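Local coordinates for Crh-like protein 5 (Neosartorya fumigata, PDB 6IBU) that couples chitinase and transglycosylase activities, transferring chitin to 1,6-beta-glucan or to other chitin and so cross-linking the fungal cell wall, at residues A[76-81]-A[137-142]. Residues are numbered along the deposited sequence; the frame is centred on the assembly and turned at random.
Sequences VMKAAP and ETFHTY
Met77 and His140 form a hydrogen-bonded pair between antiparallel strands 71-78 and 140-146 of the GH16 beta-sandwich, the catalytic domain. Met77 N donates to His140 O (3.1 Å), and His140 N returns the bond to Met77 O (2.8 Å). A water bridges Met77 O and Tyr142 OH, linking the backbone of strand 71-78 to the phenol. The His140 imidazole suits a place with partners for both nitrogens: Asp156 for ND1, Ala133 O for NE2. In the neighbouring non-hydrogen-bonded pair, Val76 CG2 rests against Thr141 OG1, two beta-branched residues suited to extended chain. Phe139 lies across strand 71-78, its CG anti to the carbonyl carbon (chi1 -79°), which brings the ring beneath Lys78 CB; this carbon sits 3.5 Å from the centroid in a CH-pi contact. Val76 CG1 meets Phe139 CD1 obliquely at 3.9 Å, and Lys217 adds a cation-pi interaction. The Lys78 chain continues past the ring, CG reaching 3.4 Å from Thr138 O; a long aliphatic stem suits a place where it packs before ending in charge. Toward the sandwich interior, unbranched Met77 bends at chi3 (75°) and lays its CE methyl over one face of Tyr142, 4.0 Å from the ring centroid. Val103 and Ile89 of the facing sheet, the former beside Glu102, a chitin-binding residue and probable proton donor, touch both. Directed backbone bonds thus fix the register, while CH-pi packing fills both sides.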
loop_
_atom_site.group_PDB
_atom_site.type_symbol
_atom_site.label_atom_id
_atom_site.label_comp_id
_atom_site.label_asym_id
_atom_site.label_seq_id
_atom_site.Cartn_x
_atom_site.Cartn_y
_atom_site.Cartn_z
ATOM N N VAL A 76 6.661 5.927 -7.246
ATOM C CA VAL A 76 8.016 5.638 -7.806
ATOM C C VAL A 76 8.890 5.153 -6.617
ATOM O O VAL A 76 8.993 5.959 -5.697
ATOM C CB VAL A 76 8.545 6.884 -8.544
ATOM C CG1 VAL A 76 9.973 6.715 -9.029
ATOM C CG2 VAL A 76 7.632 7.253 -9.704
ATOM N N MET A 77 9.370 3.864 -6.560
ATOM C CA MET A 77 10.011 3.124 -5.430
ATOM C C MET A 77 11.142 2.271 -6.002
ATOM O O MET A 77 11.192 1.891 -7.226
ATOM C CB MET A 77 9.039 2.220 -4.642
ATOM C CG MET A 77 9.733 1.244 -3.715
ATOM S SD MET A 77 8.565 0.348 -2.818
ATOM C CE MET A 77 7.952 -0.782 -4.062
ATOM N N LYS A 78 12.152 2.329 -5.194
ATOM C CA LYS A 78 13.264 1.395 -5.259
ATOM C C LYS A 78 13.193 0.603 -3.973
ATOM O O LYS A 78 13.212 1.193 -2.924
ATOM C CB LYS A 78 14.580 2.144 -5.447
ATOM C CG LYS A 78 15.723 1.168 -5.659
ATOM C CD LYS A 78 16.998 1.810 -6.091
ATOM C CE LYS A 78 17.626 2.516 -4.902
ATOM N NZ LYS A 78 19.101 2.361 -4.853
ATOM N N ALA A 79 13.063 -0.698 -4.069
ATOM C CA ALA A 79 12.793 -1.555 -2.899
ATOM C C ALA A 79 14.075 -1.742 -2.087
ATOM O O ALA A 79 15.169 -1.661 -2.634
ATOM C CB ALA A 79 12.230 -2.872 -3.345
ATOM N N ALA A 80 13.921 -1.971 -0.795
ATOM C CA ALA A 80 15.030 -2.318 0.104
ATOM C C ALA A 80 15.534 -3.686 -0.320
ATOM O O ALA A 80 14.753 -4.559 -0.689
ATOM C CB ALA A 80 14.561 -2.294 1.538
ATOM N N PRO A 81 16.862 -3.898 -0.335
ATOM C CA PRO A 81 17.417 -5.239 -0.492
ATOM C C PRO A 81 17.385 -5.948 0.866
ATOM O O PRO A 81 16.896 -5.362 1.846
ATOM C CB PRO A 81 18.854 -4.973 -0.949
ATOM C CG PRO A 81 19.191 -3.678 -0.242
ATOM C CD PRO A 81 17.904 -2.874 -0.168
ATOM N N GLU A 137 17.300 -2.475 -7.051
ATOM C CA GLU A 137 18.509 -1.803 -7.578
ATOM C C GLU A 137 18.126 -0.647 -8.477
ATOM O O GLU A 137 18.961 0.174 -8.810
ATOM C CB GLU A 137 19.410 -2.821 -8.275
ATOM C CG GLU A 137 20.839 -2.839 -7.722
ATOM C CD GLU A 137 21.344 -4.105 -7.019
ATOM O OE1 GLU A 137 20.568 -5.096 -6.907
ATOM O OE2 GLU A 137 22.540 -4.108 -6.596
ATOM N N THR A 138 16.867 -0.519 -8.765
ATOM C CA THR A 138 16.463 0.539 -9.703
ATOM C C THR A 138 15.081 1.032 -9.302
ATOM O O THR A 138 14.409 0.263 -8.693
ATOM C CB THR A 138 16.356 -0.050 -11.097
ATOM O OG1 THR A 138 16.129 0.997 -12.034
ATOM C CG2 THR A 138 15.205 -1.013 -11.169
ATOM N N PHE A 139 14.652 2.251 -9.623
ATOM C CA PHE A 139 13.269 2.761 -9.380
ATOM C C PHE A 139 12.333 2.183 -10.438
ATOM O O PHE A 139 12.761 1.988 -11.572
ATOM C CB PHE A 139 13.262 4.286 -9.408
ATOM C CG PHE A 139 13.779 4.849 -8.116
ATOM C CD1 PHE A 139 12.911 5.019 -7.058
ATOM C CD2 PHE A 139 15.125 5.131 -7.941
ATOM C CE1 PHE A 139 13.364 5.524 -5.854
ATOM C CE2 PHE A 139 15.579 5.641 -6.734
ATOM C CZ PHE A 139 14.698 5.841 -5.695
ATOM N N HIS A 140 11.092 1.902 -10.050
ATOM C CA HIS A 140 9.991 1.540 -10.966
ATOM C C HIS A 140 8.791 2.374 -10.563
ATOM O O HIS A 140 8.738 2.824 -9.427
ATOM C CB HIS A 140 9.664 0.045 -10.885
ATOM C CG HIS A 140 10.720 -0.821 -11.470
ATOM N ND1 HIS A 140 10.901 -0.923 -12.827
ATOM C CD2 HIS A 140 11.658 -1.600 -10.888
ATOM C CE1 HIS A 140 11.912 -1.741 -13.058
ATOM N NE2 HIS A 140 12.397 -2.159 -11.886
ATOM N N THR A 141 7.843 2.524 -11.469
ATOM C CA THR A 141 6.572 3.204 -11.188
ATOM C C THR A 141 5.536 2.124 -10.917
ATOM O O THR A 141 5.185 1.406 -11.838
ATOM C CB THR A 141 6.172 4.121 -12.336
ATOM O OG1 THR A 141 7.262 5.007 -12.536
ATOM C CG2 THR A 141 4.918 4.891 -12.021
ATOM N N TYR A 142 5.052 2.052 -9.688
ATOM C CA TYR A 142 4.011 1.082 -9.288
ATOM C C TYR A 142 2.671 1.816 -9.291
ATOM O O TYR A 142 2.483 2.766 -8.529
ATOM C CB TYR A 142 4.370 0.481 -7.946
ATOM C CG TYR A 142 5.657 -0.297 -7.945
ATOM C CD1 TYR A 142 5.672 -1.659 -8.206
ATOM C CD2 TYR A 142 6.862 0.331 -7.659
ATOM C CE1 TYR A 142 6.859 -2.374 -8.194
ATOM C CE2 TYR A 142 8.048 -0.377 -7.611
ATOM C CZ TYR A 142 8.052 -1.733 -7.872
ATOM O OH TYR A 142 9.232 -2.425 -7.845
HETATM O O HOH W 1 11.484 -1.053 -7.475
#